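Long-range contact in putative cytochrome P450 hydroxylase (Chondromyces apiculatus DSM 436, PDB 6GMF), which probably acts as a heme-dependent cytochrome P450 monooxygenase that oxidises terpenes with molecular oxygen: residues 360-372 with 385-397. Numbering follows the deposited sequence. Where two conformers were deposited one is given.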
loop_
_atom_site.group_PDB
_atom_site.type_symbol
_atom_site.label_atom_id
_atom_site.label_comp_id
_atom_site.label_asym_id
_atom_site.label_seq_id
_atom_site.Cartn_x
_atom_site.Cartn_y
_atom_site.Cartn_z
ATOM N N LEU A 360 -12.125 -10.235 -12.593
ATOM C CA LEU A 360 -11.583 -9.822 -13.899
ATOM C C LEU A 360 -11.233 -11.046 -14.755
ATOM O O LEU A 360 -11.557 -11.099 -15.969
ATOM C CB LEU A 360 -10.321 -8.994 -13.682
ATOM C CG LEU A 360 -10.538 -7.547 -13.270
ATOM C CD1 LEU A 360 -9.244 -6.985 -12.697
ATOM C CD2 LEU A 360 -11.020 -6.714 -14.449
ATOM N N LEU A 361 -10.528 -11.993 -14.138
ATOM C CA LEU A 361 -9.994 -13.133 -14.864
ATOM C C LEU A 361 -11.152 -13.988 -15.362
ATOM O O LEU A 361 -11.038 -14.558 -16.450
ATOM C CB LEU A 361 -9.067 -13.956 -13.964
ATOM C CG LEU A 361 -7.704 -13.340 -13.664
ATOM C CD1 LEU A 361 -6.778 -14.327 -12.967
ATOM C CD2 LEU A 361 -7.056 -12.789 -14.907
ATOM N N ALA A 362 -12.213 -14.130 -14.545
ATOM C CA ALA A 362 -13.365 -14.987 -14.913
ATOM C C ALA A 362 -14.175 -14.333 -16.035
ATOM O O ALA A 362 -14.594 -14.985 -16.970
ATOM C CB ALA A 362 -14.230 -15.236 -13.720
ATOM N N ARG A 363 -14.411 -13.023 -15.942
ATOM C CA ARG A 363 -15.339 -12.367 -16.849
ATOM C C ARG A 363 -14.682 -11.813 -18.111
ATOM O O ARG A 363 -15.368 -11.603 -19.084
ATOM C CB ARG A 363 -16.089 -11.289 -16.078
ATOM C CG ARG A 363 -17.046 -11.900 -15.074
ATOM C CD ARG A 363 -17.839 -10.847 -14.355
ATOM N NE ARG A 363 -18.727 -10.115 -15.243
ATOM C CZ ARG A 363 -19.346 -8.992 -14.902
ATOM N NH1 ARG A 363 -19.285 -8.557 -13.653
ATOM N NH2 ARG A 363 -20.026 -8.322 -15.815
ATOM N N LEU A 364 -13.383 -11.520 -18.096
ATOM C CA LEU A 364 -12.742 -10.961 -19.280
ATOM C C LEU A 364 -12.120 -12.112 -20.071
ATOM O O LEU A 364 -11.525 -13.000 -19.468
ATOM C CB LEU A 364 -11.656 -9.957 -18.882
ATOM C CG LEU A 364 -12.078 -8.502 -18.671
ATOM C CD1 LEU A 364 -13.295 -8.369 -17.786
ATOM C CD2 LEU A 364 -10.927 -7.687 -18.101
ATOM N N GLY A 365 -12.238 -12.060 -21.404
ATOM C CA GLY A 365 -11.568 -13.000 -22.305
ATOM C C GLY A 365 -10.085 -12.722 -22.319
ATOM O O GLY A 365 -9.515 -12.437 -21.271
ATOM N N ASP A 366 -9.450 -12.848 -23.483
ATOM C CA ASP A 366 -8.066 -12.482 -23.671
ATOM C C ASP A 366 -7.854 -11.032 -23.233
ATOM O O ASP A 366 -8.588 -10.128 -23.674
ATOM C CB ASP A 366 -7.636 -12.619 -25.128
ATOM C CG ASP A 366 -7.566 -14.045 -25.642
ATOM O OD1 ASP A 366 -7.815 -14.989 -24.837
ATOM O OD2 ASP A 366 -7.273 -14.200 -26.850
ATOM N N ILE A 367 -6.881 -10.830 -22.336
ATOM C CA ILE A 367 -6.527 -9.520 -21.831
ATOM C C ILE A 367 -5.138 -9.173 -22.341
ATOM O O ILE A 367 -4.200 -9.958 -22.158
ATOM C CB ILE A 367 -6.571 -9.510 -20.291
ATOM C CG1 ILE A 367 -7.934 -9.983 -19.778
ATOM C CG2 ILE A 367 -6.210 -8.140 -19.742
ATOM C CD1 ILE A 367 -7.914 -10.586 -18.386
ATOM N N GLN A 368 -4.992 -7.978 -22.908
ATOM C CA GLN A 368 -3.734 -7.494 -23.422
ATOM C C GLN A 368 -3.626 -6.031 -23.046
ATOM O O GLN A 368 -4.652 -5.375 -22.887
ATOM C CB GLN A 368 -3.648 -7.606 -24.938
ATOM C CG GLN A 368 -3.639 -9.036 -25.431
ATOM C CD GLN A 368 -2.867 -9.159 -26.727
ATOM O OE1 GLN A 368 -2.821 -8.226 -27.530
ATOM N NE2 GLN A 368 -2.224 -10.304 -26.917
ATOM N N ARG A 369 -2.400 -5.537 -22.951
ATOM C CA ARG A 369 -2.195 -4.137 -22.842
ATOM C C ARG A 369 -2.357 -3.535 -24.233
ATOM O O ARG A 369 -2.035 -4.151 -25.228
ATOM C CB ARG A 369 -0.830 -3.791 -22.243
ATOM C CG ARG A 369 -0.633 -4.269 -20.814
ATOM C CD ARG A 369 0.461 -3.443 -20.159
ATOM N NE ARG A 369 1.753 -3.730 -20.788
ATOM C CZ ARG A 369 2.615 -4.645 -20.354
ATOM N NH1 ARG A 369 2.232 -5.571 -19.474
ATOM N NH2 ARG A 369 3.872 -4.602 -20.792
ATOM N N VAL A 370 -2.793 -2.290 -24.277
ATOM C CA VAL A 370 -2.739 -1.524 -25.522
ATOM C C VAL A 370 -1.265 -1.261 -25.865
ATOM O O VAL A 370 -0.843 -1.443 -27.016
ATOM C CB VAL A 370 -3.559 -0.230 -25.438
ATOM C CG1 VAL A 370 -3.276 0.664 -26.649
ATOM C CG2 VAL A 370 -5.056 -0.535 -25.304
ATOM N N SER A 371 -0.478 -0.894 -24.855
ATOM C CA SER A 371 0.915 -0.484 -25.010
ATOM C C SER A 371 1.838 -1.499 -24.322
ATOM O O SER A 371 1.566 -1.961 -23.222
ATOM C CB SER A 371 1.104 0.894 -24.451
ATOM O OG SER A 371 2.465 1.296 -24.491
ATOM N N GLN A 372 2.959 -1.828 -24.965
ATOM C CA GLN A 372 3.957 -2.701 -24.331
ATOM C C GLN A 372 4.635 -1.917 -23.206
ATOM O O GLN A 372 4.953 -2.469 -22.154
ATOM C CB GLN A 372 4.965 -3.202 -25.377
ATOM C CG GLN A 372 5.928 -4.288 -24.879
ATOM C CD GLN A 372 7.173 -3.728 -24.235
ATOM O OE1 GLN A 372 7.838 -4.369 -23.412
ATOM N NE2 GLN A 372 7.506 -2.514 -24.603
ATOM N N PRO A 385 1.063 1.825 -12.073
ATOM C CA PRO A 385 0.835 2.421 -13.385
ATOM C C PRO A 385 0.040 3.734 -13.278
ATOM O O PRO A 385 -0.972 3.816 -12.580
ATOM C CB PRO A 385 0.081 1.350 -14.181
ATOM C CG PRO A 385 0.023 0.131 -13.316
ATOM C CD PRO A 385 0.404 0.533 -11.909
ATOM N N SER A 386 0.509 4.786 -13.959
ATOM C CA SER A 386 -0.200 6.061 -14.016
ATOM C C SER A 386 -1.534 5.924 -14.768
ATOM O O SER A 386 -2.488 6.638 -14.496
ATOM C CB SER A 386 0.668 7.136 -14.623
ATOM O OG SER A 386 0.951 6.841 -15.979
ATOM N N THR A 387 -1.538 5.033 -15.752
ATOM C CA THR A 387 -2.666 4.625 -16.563
ATOM C C THR A 387 -2.364 3.203 -17.051
ATOM O O THR A 387 -1.180 2.824 -17.131
ATOM C CB THR A 387 -2.841 5.599 -17.736
ATOM O OG1 THR A 387 -4.015 5.244 -18.466
ATOM C CG2 THR A 387 -1.672 5.562 -18.679
ATOM N N LEU A 388 -3.401 2.407 -17.345
ATOM C CA LEU A 388 -3.225 1.067 -17.824
ATOM C C LEU A 388 -4.355 0.720 -18.789
ATOM O O LEU A 388 -5.300 -0.014 -18.462
ATOM C CB LEU A 388 -3.149 0.075 -16.649
ATOM C CG LEU A 388 -2.768 -1.362 -17.034
ATOM C CD1 LEU A 388 -1.364 -1.374 -17.609
ATOM C CD2 LEU A 388 -2.859 -2.336 -15.873
ATOM N N PRO A 389 -4.279 1.237 -20.038
ATOM C CA PRO A 389 -5.230 0.868 -21.073
ATOM C C PRO A 389 -5.060 -0.619 -21.378
ATOM O O PRO A 389 -3.933 -1.046 -21.705
ATOM C CB PRO A 389 -4.857 1.798 -22.235
ATOM C CG PRO A 389 -4.184 2.960 -21.587
ATOM C CD PRO A 389 -3.365 2.299 -20.487
ATOM N N LEU A 390 -6.168 -1.373 -21.309
ATOM C CA LEU A 390 -6.224 -2.767 -21.609
ATOM C C LEU A 390 -7.214 -3.069 -22.751
ATOM O O LEU A 390 -8.270 -2.426 -22.886
ATOM C CB LEU A 390 -6.720 -3.492 -20.355
ATOM C CG LEU A 390 -5.675 -4.111 -19.418
ATOM C CD1 LEU A 390 -4.256 -3.560 -19.556
ATOM C CD2 LEU A 390 -6.157 -4.170 -17.997
ATOM N N ARG A 391 -6.932 -4.140 -23.493
ATOM C CA ARG A 391 -7.836 -4.645 -24.501
ATOM C C ARG A 391 -8.412 -5.956 -23.968
ATOM O O ARG A 391 -7.651 -6.838 -23.602
ATOM C CB ARG A 391 -7.067 -4.780 -25.822
ATOM C CG ARG A 391 -7.736 -5.556 -26.947
ATOM C CD ARG A 391 -6.846 -5.521 -28.196
ATOM N NE ARG A 391 -6.092 -4.273 -28.342
ATOM C CZ ARG A 391 -6.581 -3.146 -28.866
ATOM N NH1 ARG A 391 -7.818 -3.115 -29.336
ATOM N NH2 ARG A 391 -5.840 -2.050 -28.913
ATOM N N ALA A 392 -9.747 -6.021 -23.830
ATOM C CA ALA A 392 -10.434 -7.232 -23.483
ATOM C C ALA A 392 -11.939 -7.046 -23.703
ATOM O O ALA A 392 -12.451 -5.910 -23.710
ATOM C CB ALA A 392 -10.162 -7.608 -22.045
ATOM N N THR A 393 -12.606 -8.200 -23.831
ATOM C CA THR A 393 -14.044 -8.361 -24.001
ATOM C C THR A 393 -14.664 -8.866 -22.703
ATOM O O THR A 393 -14.204 -9.863 -22.175
ATOM C CB THR A 393 -14.394 -9.461 -25.022
ATOM O OG1 THR A 393 -13.787 -10.696 -24.628
ATOM C CG2 THR A 393 -13.957 -9.153 -26.432
ATOM N N VAL A 394 -15.774 -8.256 -22.281
ATOM C CA VAL A 394 -16.446 -8.668 -21.066
ATOM C C VAL A 394 -17.483 -9.755 -21.382
ATOM O O VAL A 394 -18.139 -9.728 -22.433
ATOM C CB VAL A 394 -17.092 -7.460 -20.368
ATOM C CG1 VAL A 394 -17.580 -7.808 -18.974
ATOM C CG2 VAL A 394 -16.134 -6.280 -20.327
ATOM N N ALA A 395 -17.590 -10.726 -20.467
ATOM C CA ALA A 395 -18.742 -11.624 -20.325
ATOM C C ALA A 395 -19.501 -11.239 -19.043
ATOM O O ALA A 395 -18.889 -11.083 -17.986
ATOM C CB ALA A 395 -18.278 -13.062 -20.299
ATOM N N SER A 396 -20.826 -11.071 -19.152
ATOM C CA SER A 396 -21.676 -10.612 -18.044
ATOM C C SER A 396 -21.488 -11.509 -16.805
ATOM O O SER A 396 -21.007 -12.654 -16.903
ATOM C CB SER A 396 -23.136 -10.510 -18.457
ATOM O OG SER A 396 -23.693 -11.784 -18.754
ATOM N N ALA A 397 -21.854 -10.956 -15.638
ATOM C CA ALA A 397 -21.580 -11.548 -14.315
ATOM C C ALA A 397 -22.270 -12.910 -14.209
ATOM O O ALA A 397 -21.775 -13.793 -13.519
ATOM C CB ALA A 397 -22.032 -10.620 -13.210
HETATM O O HOH W 1 -1.457 -0.019 -22.262
#
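Arg-363 and Ala-395 grip each other twice. The backbone N of Ala-395 gives a hydrogen bond of 2.8 Å to Arg-363 O, a carbonyl at the end of helix 346-363, while Arg-363 NE returns one of 2.9 Å to Ala-395 O, almost straight at 171° and lying in the guanidinium plane. With CG anti to the carbonyl carbon (chi1 -70°), the bend at chi3 (65°) lays the arginine chain alongside the C-terminal tail and turns NE to Ala-395 O. Ala-397 N lies over one face near the rim, as packing and not a hydrogen bond. Arginine suits the place because NE, NH1 and NH2 each have an acceptor: NH2 forms a salt bridge with Asp-119 and NH1 bonds to His-115 O. A leucine in place of Arg-363 would probably leave Asp-119 without its mate and the poorly ordered tail freer to move.

Glycine suits position 365: its N bonds to Thr-393 O at 3.0 Å, and a CB there would clash with Thr-393 OG1. Gln-368 and Arg-391 form an antiparallel hydrogen-bonded pair, the shorter bond running 2.7 Å from Arg-391 N to Gln-368 O. Val-370 N donates to Pro-389 O (3.1 Å) from above the carbonyl plane, and a water bridging to Ser-371 N is that oxygen's second donor.

Ala-392 turns its methyl toward residues 364-367; a small side chain fits, CB already lying 4.0 Å from both Leu-364 CG and Ile-367 CG1. Ile-367 CG2 meets Leu-390 CG, and the aliphatic part of Arg-369 rests on Leu-388 and Leu-390. Its NE and NH2 bond to Ser-371 O and Gln-372 O, while NH1 bonds to Thr-250 OG1 and NH2 forms a salt bridge with Asp-251.

Strand 389-391 is the middle of a three-stranded antiparallel sheet between 368-369 and 126-128. Leu-364 and Leu-390 pack on Phe-127, and Val-394 on Val-118 of helix 107-119, away from the heme.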